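PDB 1SLY: 70-KDA soluble lytic transglycosylase from Escherichia coli, which cleaves the glycosidic bonds between N-acetylmuramic acid and N-acetylglucosamine in peptidoglycan, leaving a 1,6-anhydro bond on the muramic acid product. Local coordinates for residues K464-S469 with S532-V537; A386-L391 with R401-N406; N107-K112 with D140-V145. All coordinates share one frame; numbering follows the deposited sequence.

Overall arrangement
The three contacts are spread through a chain built of helices, without strands, and join different elements. Interaction 2 is buried, whereas interactions 1 and 3 are only partly so, and the latter two lie on opposite sides of the chain's centre, their own centres about 56 Å apart. Interaction 1 belongs to the lysozyme-like transglycosylase domain and fixes a loop to a helix through one glutamine amide, close to the bulgecin A site. Interaction 2 pairs two consecutive antiparallel helices around a buried salt bridge beside apolar packing. Interaction 3, in the N-terminal helical region, brings together two helices separated by a third; there a tyrosine ring and a lysine chain dominate, with one lysine-asparagine bond beside them.

Interaction 1 (K464-S469 with S532-V537); sequences KEIPQS and SYLQYV. With BLG (4-O-(4-O-sulfonyl-N-acetylglucosamininyl)-5-methylhydroxy-L-proline-taurine), chain B.
With CG trans to the backbone N (chi1 168°) and a bend at the next bond (chi2 58°), the side chain of Gln-535 reaches off its helix and presents its amide to Glu-465 and Ile-466. The setting is the lysozyme-like fold of the Slt domain: residues 532-537 are part of the long helix 523-540, while the loop at Lys-464 to Pro-467 leads into helix 468-479, which carries the probable catalytic residue Glu-478. Glutamine suits this place because one amide both accepts from a loop and donates to it. Gln-535 OE1 receives the Glu-465 N-H at 2.7 Å, the donor lying above the carbonyl plane, and a weak second bond from Ile-466 N at 3.3 Å. From the amide nitrogen, Gln-535 NE2 donates to Glu-465 OE1 at 3.1 Å in a fairly straight bond (162°) that runs close to the amide plane and uses the anti lone pair of the carboxylate. Bonded through both its oxygen and its nitrogen, the amide is held against rotation; the Glu-465 N-H finds an acceptor, and that of Ile-466 a weaker one. The methylenes of Lys-464 cover the stem of the glutamine, CD coming 3.7 Å from Gln-535 CB, while the lysine's NZ turns to the carbonyl O of Tyr-460. Branched Ile-466, which is buried, fills the angle between loop and helix: its CG2 rests 3.9 Å from Gln-535 CA, and CD1 faces CB of Leu-534. Ser-532 and Tyr-536 pack against helix 499-508. Tyr-533, which points away from the loop, belongs to the ligand pocket: backed on one ring face by Val-537 CG2, its OH accepts a hydrogen bond from O3 of bulgecin A, 2.9 Å away.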
loop_
_atom_site.group_PDB
_atom_site.type_symbol
_atom_site.label_atom_id
_atom_site.label_comp_id
_atom_site.label_asym_id
_atom_site.label_seq_id
_atom_site.Cartn_x
_atom_site.Cartn_y
_atom_site.Cartn_z
ATOM N N LYS A 464 -26.992 -10.339 -14.821
ATOM C CA LYS A 464 -25.820 -9.701 -15.383
ATOM C C LYS A 464 -24.970 -10.680 -16.208
ATOM O O LYS A 464 -25.088 -11.900 -16.045
ATOM C CB LYS A 464 -25.049 -9.118 -14.226
ATOM C CG LYS A 464 -25.447 -7.703 -13.924
ATOM C CD LYS A 464 -24.516 -7.025 -12.933
ATOM C CE LYS A 464 -25.256 -5.948 -12.162
ATOM N NZ LYS A 464 -26.428 -6.499 -11.409
ATOM N N GLU A 465 -24.122 -10.227 -17.127
ATOM C CA GLU A 465 -23.305 -11.193 -17.880
ATOM C C GLU A 465 -21.986 -11.603 -17.184
ATOM O O GLU A 465 -21.417 -12.636 -17.534
ATOM C CB GLU A 465 -22.971 -10.622 -19.244
ATOM C CG GLU A 465 -24.068 -9.881 -19.975
ATOM C CD GLU A 465 -23.595 -9.268 -21.283
ATOM O OE1 GLU A 465 -23.033 -8.139 -21.285
ATOM O OE2 GLU A 465 -23.793 -9.943 -22.318
ATOM N N ILE A 466 -21.454 -10.740 -16.291
ATOM C CA ILE A 466 -20.246 -11.000 -15.498
ATOM C C ILE A 466 -20.376 -12.243 -14.655
ATOM O O ILE A 466 -21.347 -12.384 -13.930
ATOM C CB ILE A 466 -19.869 -9.893 -14.505
ATOM C CG1 ILE A 466 -20.980 -9.610 -13.484
ATOM C CG2 ILE A 466 -19.474 -8.713 -15.350
ATOM C CD1 ILE A 466 -20.765 -8.455 -12.535
ATOM N N PRO A 467 -19.489 -13.246 -14.747
ATOM C CA PRO A 467 -19.636 -14.423 -13.899
ATOM C C PRO A 467 -19.535 -14.057 -12.441
ATOM O O PRO A 467 -18.880 -13.097 -12.042
ATOM C CB PRO A 467 -18.552 -15.372 -14.420
ATOM C CG PRO A 467 -17.681 -14.620 -15.319
ATOM C CD PRO A 467 -18.546 -13.533 -15.868
ATOM N N GLN A 468 -20.229 -14.824 -11.633
ATOM C CA GLN A 468 -20.148 -14.643 -10.181
ATOM C C GLN A 468 -18.689 -14.685 -9.641
ATOM O O GLN A 468 -18.244 -13.729 -9.001
ATOM C CB GLN A 468 -20.993 -15.724 -9.520
ATOM C CG GLN A 468 -21.257 -15.401 -8.070
ATOM C CD GLN A 468 -21.827 -16.526 -7.226
ATOM O OE1 GLN A 468 -21.428 -16.645 -6.079
ATOM N NE2 GLN A 468 -22.737 -17.399 -7.610
ATOM N N SER A 469 -17.894 -15.727 -9.948
ATOM C CA SER A 469 -16.490 -15.901 -9.507
ATOM C C SER A 469 -15.595 -14.725 -9.842
ATOM O O SER A 469 -14.698 -14.364 -9.092
ATOM C CB SER A 469 -15.866 -17.080 -10.160
ATOM O OG SER A 469 -15.968 -16.858 -11.564
ATOM N N SER A 532 -22.642 -3.468 -10.614
ATOM C CA SER A 532 -23.155 -2.622 -11.667
ATOM C C SER A 532 -22.015 -1.956 -12.398
ATOM O O SER A 532 -21.949 -2.077 -13.623
ATOM C CB SER A 532 -24.060 -1.535 -11.134
ATOM O OG SER A 532 -25.268 -2.097 -10.633
ATOM N N TYR A 533 -21.053 -1.311 -11.733
ATOM C CA TYR A 533 -19.857 -0.767 -12.411
ATOM C C TYR A 533 -18.988 -1.831 -13.136
ATOM O O TYR A 533 -18.510 -1.610 -14.252
ATOM C CB TYR A 533 -18.947 -0.064 -11.438
ATOM C CG TYR A 533 -17.938 0.777 -12.182
ATOM C CD1 TYR A 533 -18.374 1.763 -13.055
ATOM C CD2 TYR A 533 -16.561 0.617 -11.994
ATOM C CE1 TYR A 533 -17.461 2.567 -13.703
ATOM C CE2 TYR A 533 -15.643 1.428 -12.644
ATOM C CZ TYR A 533 -16.110 2.400 -13.486
ATOM O OH TYR A 533 -15.236 3.259 -14.079
ATOM N N LEU A 534 -18.780 -3.015 -12.563
ATOM C CA LEU A 534 -18.078 -4.078 -13.246
ATOM C C LEU A 534 -18.799 -4.594 -14.497
ATOM O O LEU A 534 -18.112 -4.831 -15.486
ATOM C CB LEU A 534 -17.848 -5.166 -12.236
ATOM C CG LEU A 534 -16.899 -6.280 -12.671
ATOM C CD1 LEU A 534 -15.600 -5.746 -13.263
ATOM C CD2 LEU A 534 -16.677 -7.124 -11.436
ATOM N N GLN A 535 -20.127 -4.750 -14.559
ATOM C CA GLN A 535 -20.863 -5.131 -15.798
ATOM C C GLN A 535 -20.821 -4.020 -16.829
ATOM O O GLN A 535 -20.752 -4.246 -18.024
ATOM C CB GLN A 535 -22.316 -5.451 -15.456
ATOM C CG GLN A 535 -23.383 -5.612 -16.489
ATOM C CD GLN A 535 -23.085 -6.682 -17.487
ATOM O OE1 GLN A 535 -22.882 -7.849 -17.171
ATOM N NE2 GLN A 535 -23.078 -6.324 -18.741
ATOM N N TYR A 536 -20.821 -2.793 -16.400
ATOM C CA TYR A 536 -20.669 -1.692 -17.311
ATOM C C TYR A 536 -19.342 -1.764 -18.036
ATOM O O TYR A 536 -19.333 -1.657 -19.264
ATOM C CB TYR A 536 -20.729 -0.422 -16.551
ATOM C CG TYR A 536 -20.318 0.751 -17.390
ATOM C CD1 TYR A 536 -21.055 1.051 -18.508
ATOM C CD2 TYR A 536 -19.257 1.544 -17.046
ATOM C CE1 TYR A 536 -20.743 2.131 -19.259
ATOM C CE2 TYR A 536 -18.947 2.633 -17.805
ATOM C CZ TYR A 536 -19.695 2.919 -18.901
ATOM O OH TYR A 536 -19.438 4.028 -19.681
ATOM N N VAL A 537 -18.259 -1.880 -17.261
ATOM C CA VAL A 537 -16.843 -2.002 -17.719
ATOM C C VAL A 537 -16.590 -3.312 -18.550
ATOM O O VAL A 537 -16.006 -3.324 -19.624
ATOM C CB VAL A 537 -16.137 -1.799 -16.330
ATOM C CG1 VAL A 537 -15.107 -2.817 -15.957
ATOM C CG2 VAL A 537 -15.570 -0.405 -16.383
HETATM C C1 BLG B . -10.837 3.570 -9.847
HETATM C C2 BLG B . -12.336 3.755 -10.136
HETATM C C3 BLG B . -12.474 4.202 -11.596
HETATM C C4 BLG B . -11.553 5.393 -11.900
HETATM C C5 BLG B . -10.099 5.141 -11.452
HETATM O O5 BLG B . -10.064 4.732 -10.093
HETATM O O1 BLG B . -10.775 3.209 -8.521
HETATM N N2 BLG B . -13.083 2.542 -9.836
HETATM C C7 BLG B . -14.069 2.433 -8.967
HETATM O O7 BLG B . -14.526 3.382 -8.333
HETATM C C8 BLG B . -14.699 1.070 -8.857
HETATM O O3 BLG B . -13.802 4.586 -11.913
HETATM O O4 BLG B . -11.600 5.562 -13.316
HETATM S S4 BLG B . -12.236 6.854 -13.956
HETATM O O41 BLG B . -13.197 7.452 -13.040
HETATM O O42 BLG B . -12.941 6.461 -15.156
HETATM O O43 BLG B . -11.161 7.760 -14.307
HETATM C C6 BLG B . -9.222 6.374 -11.542
HETATM O O6 BLG B . -9.957 7.559 -11.784
HETATM C CA BLG B . -10.087 1.764 -6.958
HETATM C CB BLG B . -9.633 2.636 -8.107
HETATM C CG BLG B . -8.705 3.580 -7.389
HETATM C CD BLG B . -7.872 2.551 -6.566
HETATM N N BLG B . -8.823 1.388 -6.344
HETATM C C9 BLG B . -10.995 0.619 -7.352
HETATM O O9 BLG B . -10.070 -0.390 -7.742
HETATM C C10 BLG B . -7.323 3.046 -5.225
HETATM O O10 BLG B . -7.962 3.528 -4.282
HETATM N N3 BLG B . -6.047 2.732 -5.154
HETATM C C11 BLG B . -5.190 2.980 -4.034
HETATM C C12 BLG B . -4.649 4.391 -4.144
HETATM S S BLG B . -3.330 4.414 -2.894
HETATM O OS1 BLG B . -3.036 5.889 -2.649
HETATM O OS2 BLG B . -3.761 3.619 -1.679
HETATM O OS3 BLG B . -2.115 3.666 -3.410
#

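Interaction 2 (A386-L391 with R401-N406)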
loop_
_atom_site.group_PDB
_atom_site.type_symbol
_atom_site.label_atom_id
_atom_site.label_comp_id
_atom_site.label_asym_id
_atom_site.label_seq_id
_atom_site.Cartn_x
_atom_site.Cartn_y
_atom_site.Cartn_z
ATOM N N ALA A 386 -12.458 -13.461 23.069
ATOM C CA ALA A 386 -13.855 -13.106 23.426
ATOM C C ALA A 386 -14.153 -11.673 23.008
ATOM O O ALA A 386 -15.254 -11.436 22.520
ATOM C CB ALA A 386 -14.104 -13.248 24.921
ATOM N N ARG A 387 -13.195 -10.744 23.098
ATOM C CA ARG A 387 -13.380 -9.404 22.538
ATOM C C ARG A 387 -13.553 -9.448 21.027
ATOM O O ARG A 387 -14.395 -8.718 20.502
ATOM C CB ARG A 387 -12.213 -8.494 22.781
ATOM C CG ARG A 387 -12.011 -8.196 24.227
ATOM C CD ARG A 387 -11.374 -6.859 24.509
ATOM N NE ARG A 387 -9.941 -6.857 24.296
ATOM C CZ ARG A 387 -9.080 -7.555 25.030
ATOM N NH1 ARG A 387 -9.505 -8.266 26.063
ATOM N NH2 ARG A 387 -7.781 -7.535 24.731
ATOM N N VAL A 388 -12.793 -10.315 20.323
ATOM C CA VAL A 388 -12.890 -10.504 18.866
ATOM C C VAL A 388 -14.265 -11.064 18.580
ATOM O O VAL A 388 -14.900 -10.597 17.646
ATOM C CB VAL A 388 -11.791 -11.503 18.324
ATOM C CG1 VAL A 388 -12.054 -11.993 16.908
ATOM C CG2 VAL A 388 -10.481 -10.752 18.224
ATOM N N ARG A 389 -14.787 -12.000 19.359
ATOM C CA ARG A 389 -16.103 -12.561 19.044
ATOM C C ARG A 389 -17.212 -11.503 19.045
ATOM O O ARG A 389 -17.955 -11.373 18.069
ATOM C CB ARG A 389 -16.385 -13.678 20.030
ATOM C CG ARG A 389 -17.813 -14.146 20.165
ATOM C CD ARG A 389 -17.772 -15.606 20.556
ATOM N NE ARG A 389 -17.758 -16.366 19.308
ATOM C CZ ARG A 389 -17.453 -17.653 19.134
ATOM N NH1 ARG A 389 -17.005 -18.413 20.122
ATOM N NH2 ARG A 389 -17.568 -18.183 17.922
ATOM N N GLU A 390 -17.187 -10.668 20.080
ATOM C CA GLU A 390 -18.103 -9.542 20.225
ATOM C C GLU A 390 -17.913 -8.460 19.180
ATOM O O GLU A 390 -18.872 -8.090 18.508
ATOM C CB GLU A 390 -17.968 -8.883 21.586
ATOM C CG GLU A 390 -18.342 -9.774 22.753
ATOM C CD GLU A 390 -19.581 -10.615 22.516
ATOM O OE1 GLU A 390 -20.687 -10.062 22.487
ATOM O OE2 GLU A 390 -19.445 -11.845 22.356
ATOM N N LEU A 391 -16.708 -7.960 18.969
ATOM C CA LEU A 391 -16.486 -6.937 17.957
ATOM C C LEU A 391 -17.032 -7.374 16.575
ATOM O O LEU A 391 -17.603 -6.535 15.865
ATOM C CB LEU A 391 -14.992 -6.652 17.927
ATOM C CG LEU A 391 -14.470 -5.814 19.066
ATOM C CD1 LEU A 391 -12.951 -5.693 18.998
ATOM C CD2 LEU A 391 -15.088 -4.436 18.956
ATOM N N ARG A 401 -10.071 -6.212 13.539
ATOM C CA ARG A 401 -8.778 -6.339 12.841
ATOM C C ARG A 401 -7.558 -6.139 13.732
ATOM O O ARG A 401 -6.728 -7.034 13.850
ATOM C CB ARG A 401 -8.721 -5.331 11.680
ATOM C CG ARG A 401 -7.419 -5.114 10.877
ATOM C CD ARG A 401 -7.441 -3.778 10.114
ATOM N NE ARG A 401 -7.766 -2.615 10.971
ATOM C CZ ARG A 401 -6.924 -1.660 11.387
ATOM N NH1 ARG A 401 -5.630 -1.663 11.061
ATOM N NH2 ARG A 401 -7.392 -0.678 12.150
ATOM N N SER A 402 -7.532 -5.010 14.430
ATOM C CA SER A 402 -6.446 -4.663 15.362
ATOM C C SER A 402 -6.302 -5.612 16.525
ATOM O O SER A 402 -5.213 -5.911 17.000
ATOM C CB SER A 402 -6.630 -3.284 15.971
ATOM O OG SER A 402 -6.987 -2.308 14.987
ATOM N N GLU A 403 -7.407 -6.145 16.965
ATOM C CA GLU A 403 -7.399 -7.109 18.042
ATOM C C GLU A 403 -6.865 -8.445 17.476
ATOM O O GLU A 403 -5.981 -9.076 18.058
ATOM C CB GLU A 403 -8.831 -7.137 18.528
ATOM C CG GLU A 403 -9.109 -7.594 19.928
ATOM C CD GLU A 403 -8.913 -6.578 21.033
ATOM O OE1 GLU A 403 -9.346 -5.433 20.951
ATOM O OE2 GLU A 403 -8.352 -6.945 22.052
ATOM N N TRP A 404 -7.276 -8.879 16.291
ATOM C CA TRP A 404 -6.763 -10.095 15.632
ATOM C C TRP A 404 -5.247 -10.017 15.315
ATOM O O TRP A 404 -4.500 -10.975 15.502
ATOM C CB TRP A 404 -7.541 -10.265 14.379
ATOM C CG TRP A 404 -7.477 -11.605 13.751
ATOM C CD1 TRP A 404 -7.017 -11.865 12.497
ATOM C CD2 TRP A 404 -7.979 -12.842 14.269
ATOM N NE1 TRP A 404 -7.230 -13.195 12.217
ATOM C CE2 TRP A 404 -7.815 -13.821 13.264
ATOM C CE3 TRP A 404 -8.560 -13.217 15.473
ATOM C CZ2 TRP A 404 -8.195 -15.141 13.380
ATOM C CZ3 TRP A 404 -8.948 -14.536 15.602
ATOM C CH2 TRP A 404 -8.764 -15.482 14.564
ATOM N N ALA A 405 -4.750 -8.863 14.885
ATOM C CA ALA A 405 -3.324 -8.626 14.631
ATOM C C ALA A 405 -2.461 -9.032 15.837
ATOM O O ALA A 405 -1.642 -9.933 15.703
ATOM C CB ALA A 405 -3.145 -7.162 14.321
ATOM N N ASN A 406 -2.718 -8.461 17.024
ATOM C CA ASN A 406 -2.046 -8.835 18.289
ATOM C C ASN A 406 -2.174 -10.337 18.557
ATOM O O ASN A 406 -1.192 -11.015 18.830
ATOM C CB ASN A 406 -2.654 -8.107 19.515
ATOM C CG ASN A 406 -2.608 -6.612 19.356
ATOM O OD1 ASN A 406 -1.552 -6.026 19.269
ATOM N ND2 ASN A 406 -3.646 -5.853 19.173
#
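Val-388 overlaps the aliphatic stem of Glu-403, the two side chains running past each other in opposite directions with Val-388 CG2 3.8 Å from Glu-403 CG. The other methyl of the valine, CG1, meets Trp-404 at CE3, 4.0 Å away, at an oblique approach to the indole. A beta-branched residue fits here because its two methyls can serve two neighbours on the facing helix at once. Past its methylenes, Glu-403 bends at chi2 (81°), which swings the carboxylate toward Arg-387. Glu-403 OE2 forms a salt bridge at the guanidinium edge, near its plane, 2.8 Å from Arg-387 NE and an equal distance from NH2; both hydrogen bonds are weak. One carboxylate oxygen takes both N-H groups, with the two planes nearly perpendicular (84°), so this is not the coplanar two-oxygen pairing. These side chains join helix 383-393 to helix 397-408, a helical hairpin in the L domain, whose family belongs to the TPR clan. The segment axes are nearly antiparallel, at 155°, and approach to 9.5 Å. Burying an acid between helices demands compensation, and Tyr-40 adds to the arginine's by hydrogen-bonding through its OH to Glu-403 OE1. Thr-67 OG1, bonded to Arg-387 NH2, helps position the arginine. Glu-384 brings a second carboxylate close to OE2, which would tend to raise the acid's affinity for a proton, whereas the arginine's positive charge probably offsets this. The CD1 methyl of Leu-391 lies 4.1 Å from Glu-403 OE1, apolar cover beside the carboxylate.

Interaction 3 (N107-K112 with D140-V145); sequences NYYYAK and DKLFSV
Tyr-110 lies across Lys-141 in this contact, within the superhelical, all-helical N-terminal region of the enzyme. Helices 102-114 and 139-148 pack here at 39° between segment axes, with helix 118-129 intervening in sequence, and the disulfide Cys-106 to Cys-139 ties them just ahead of both segments. The tightly packed part is apolar: buried Leu-142 places CD1 3.6 Å from Tyr-109 CB and also touches helix 118-129, and at the edge of the Tyr-110 ring Val-145 CG2 comes 3.6 Å from Tyr-110 CE1. The looser margin belongs to the partly exposed chain of Lys-141. Lysine fits because its long apolar chain can cover a ring while its amine reaches polar partners beyond it: CD of Lys-141 sits over one face of Tyr-110, 3.6 Å from the ring centroid, a CH-pi contact. Without the ring, as with an alanine here in place of Tyr-110, the lysine chain is likely to lose its aromatic support and a gap to open beside Val-145. Beyond the ring, the chain of Lys-141 bends at its last torsion (chi4 52°), turning NZ toward Asn-107. That asparagine's ND2 is bonded to Asn-80, while Asn-107 OD1 accepts from Lys-141 NZ at 2.6 Å, with the same NZ also bonded to the carbonyl O of Ala-138.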
loop_
_atom_site.group_PDB
_atom_site.type_symbol
_atom_site.label_atom_id
_atom_site.label_comp_id
_atom_site.label_asym_id
_atom_site.label_seq_id
_atom_site.Cartn_x
_atom_site.Cartn_y
_atom_site.Cartn_z
ATOM N N ASN A 107 7.618 15.372 22.183
ATOM C CA ASN A 107 7.222 15.864 23.502
ATOM C C ASN A 107 8.041 15.172 24.577
ATOM O O ASN A 107 8.614 15.849 25.433
ATOM C CB ASN A 107 5.761 15.598 23.746
ATOM C CG ASN A 107 4.922 16.672 23.121
ATOM O OD1 ASN A 107 5.274 17.837 23.192
ATOM N ND2 ASN A 107 3.801 16.408 22.492
ATOM N N TYR A 108 8.204 13.854 24.493
ATOM C CA TYR A 108 9.022 13.111 25.446
ATOM C C TYR A 108 10.468 13.589 25.489
ATOM O O TYR A 108 11.111 13.605 26.533
ATOM C CB TYR A 108 8.963 11.651 25.089
ATOM C CG TYR A 108 9.962 10.726 25.741
ATOM C CD1 TYR A 108 9.665 10.058 26.912
ATOM C CD2 TYR A 108 11.160 10.425 25.113
ATOM C CE1 TYR A 108 10.517 9.108 27.434
ATOM C CE2 TYR A 108 12.024 9.480 25.621
ATOM C CZ TYR A 108 11.691 8.819 26.784
ATOM O OH TYR A 108 12.523 7.838 27.266
ATOM N N TYR A 109 11.027 14.036 24.405
ATOM C CA TYR A 109 12.403 14.503 24.463
ATOM C C TYR A 109 12.438 15.961 24.897
ATOM O O TYR A 109 13.389 16.431 25.533
ATOM C CB TYR A 109 13.066 14.299 23.084
ATOM C CG TYR A 109 13.334 12.859 22.763
ATOM C CD1 TYR A 109 14.235 12.171 23.536
ATOM C CD2 TYR A 109 12.724 12.173 21.724
ATOM C CE1 TYR A 109 14.536 10.852 23.309
ATOM C CE2 TYR A 109 13.025 10.841 21.481
ATOM C CZ TYR A 109 13.940 10.191 22.287
ATOM O OH TYR A 109 14.302 8.880 22.094
ATOM N N TYR A 110 11.419 16.735 24.608
ATOM C CA TYR A 110 11.420 18.095 25.112
ATOM C C TYR A 110 11.260 18.058 26.657
ATOM O O TYR A 110 11.822 18.866 27.390
ATOM C CB TYR A 110 10.294 18.795 24.394
ATOM C CG TYR A 110 10.342 20.266 24.651
ATOM C CD1 TYR A 110 11.367 21.049 24.164
ATOM C CD2 TYR A 110 9.365 20.825 25.430
ATOM C CE1 TYR A 110 11.402 22.383 24.465
ATOM C CE2 TYR A 110 9.401 22.151 25.733
ATOM C CZ TYR A 110 10.412 22.920 25.252
ATOM O OH TYR A 110 10.394 24.249 25.566
ATOM N N ALA A 111 10.565 17.053 27.193
ATOM C CA ALA A 111 10.434 16.827 28.623
ATOM C C ALA A 111 11.796 16.511 29.239
ATOM O O ALA A 111 12.100 17.059 30.300
ATOM C CB ALA A 111 9.479 15.687 28.861
ATOM N N LYS A 112 12.626 15.679 28.597
ATOM C CA LYS A 112 14.009 15.360 29.050
ATOM C C LYS A 112 14.850 16.622 29.151
ATOM O O LYS A 112 15.542 16.834 30.133
ATOM C CB LYS A 112 14.770 14.469 28.087
ATOM C CG LYS A 112 14.228 13.084 27.851
ATOM C CD LYS A 112 14.443 12.307 29.119
ATOM C CE LYS A 112 14.176 10.842 28.849
ATOM N NZ LYS A 112 14.323 10.058 30.100
ATOM N N ASP A 140 8.816 21.225 16.715
ATOM C CA ASP A 140 9.473 22.520 16.537
ATOM C C ASP A 140 10.088 23.161 17.778
ATOM O O ASP A 140 11.107 23.841 17.640
ATOM C CB ASP A 140 8.488 23.489 15.935
ATOM C CG ASP A 140 8.008 23.187 14.519
ATOM O OD1 ASP A 140 8.574 22.304 13.825
ATOM O OD2 ASP A 140 7.045 23.874 14.100
ATOM N N LYS A 141 9.524 22.953 18.982
ATOM C CA LYS A 141 10.178 23.417 20.223
ATOM C C LYS A 141 11.431 22.601 20.620
ATOM O O LYS A 141 12.380 23.191 21.161
ATOM C CB LYS A 141 9.198 23.391 21.368
ATOM C CG LYS A 141 8.396 22.120 21.626
ATOM C CD LYS A 141 7.491 22.309 22.854
ATOM C CE LYS A 141 6.280 21.412 22.832
ATOM N NZ LYS A 141 6.595 19.970 22.619
ATOM N N LEU A 142 11.478 21.284 20.307
ATOM C CA LEU A 142 12.686 20.434 20.479
ATOM C C LEU A 142 13.832 21.006 19.646
ATOM O O LEU A 142 14.829 21.513 20.174
ATOM C CB LEU A 142 12.532 18.982 19.987
ATOM C CG LEU A 142 12.957 17.901 20.975
ATOM C CD1 LEU A 142 12.974 16.563 20.278
ATOM C CD2 LEU A 142 14.311 18.259 21.600
ATOM N N PHE A 143 13.619 21.030 18.330
ATOM C CA PHE A 143 14.601 21.502 17.361
ATOM C C PHE A 143 15.074 22.932 17.611
ATOM O O PHE A 143 16.229 23.225 17.314
ATOM C CB PHE A 143 13.991 21.366 15.980
ATOM C CG PHE A 143 13.589 19.976 15.534
ATOM C CD1 PHE A 143 14.139 18.831 16.087
ATOM C CD2 PHE A 143 12.651 19.845 14.531
ATOM C CE1 PHE A 143 13.761 17.591 15.643
ATOM C CE2 PHE A 143 12.269 18.609 14.086
ATOM C CZ PHE A 143 12.821 17.481 14.637
ATOM N N SER A 144 14.304 23.838 18.200
ATOM C CA SER A 144 14.873 25.154 18.510
ATOM C C SER A 144 15.709 25.160 19.760
ATOM O O SER A 144 16.656 25.948 19.835
ATOM C CB SER A 144 13.893 26.254 18.801
ATOM O OG SER A 144 12.895 26.202 17.816
ATOM N N VAL A 145 15.412 24.362 20.789
ATOM C CA VAL A 145 16.288 24.437 21.959
ATOM C C VAL A 145 17.613 23.684 21.687
ATOM O O VAL A 145 18.682 24.181 22.045
ATOM C CB VAL A 145 15.450 23.945 23.224
ATOM C CG1 VAL A 145 14.366 25.023 23.391
ATOM C CG2 VAL A 145 14.723 22.636 23.099
#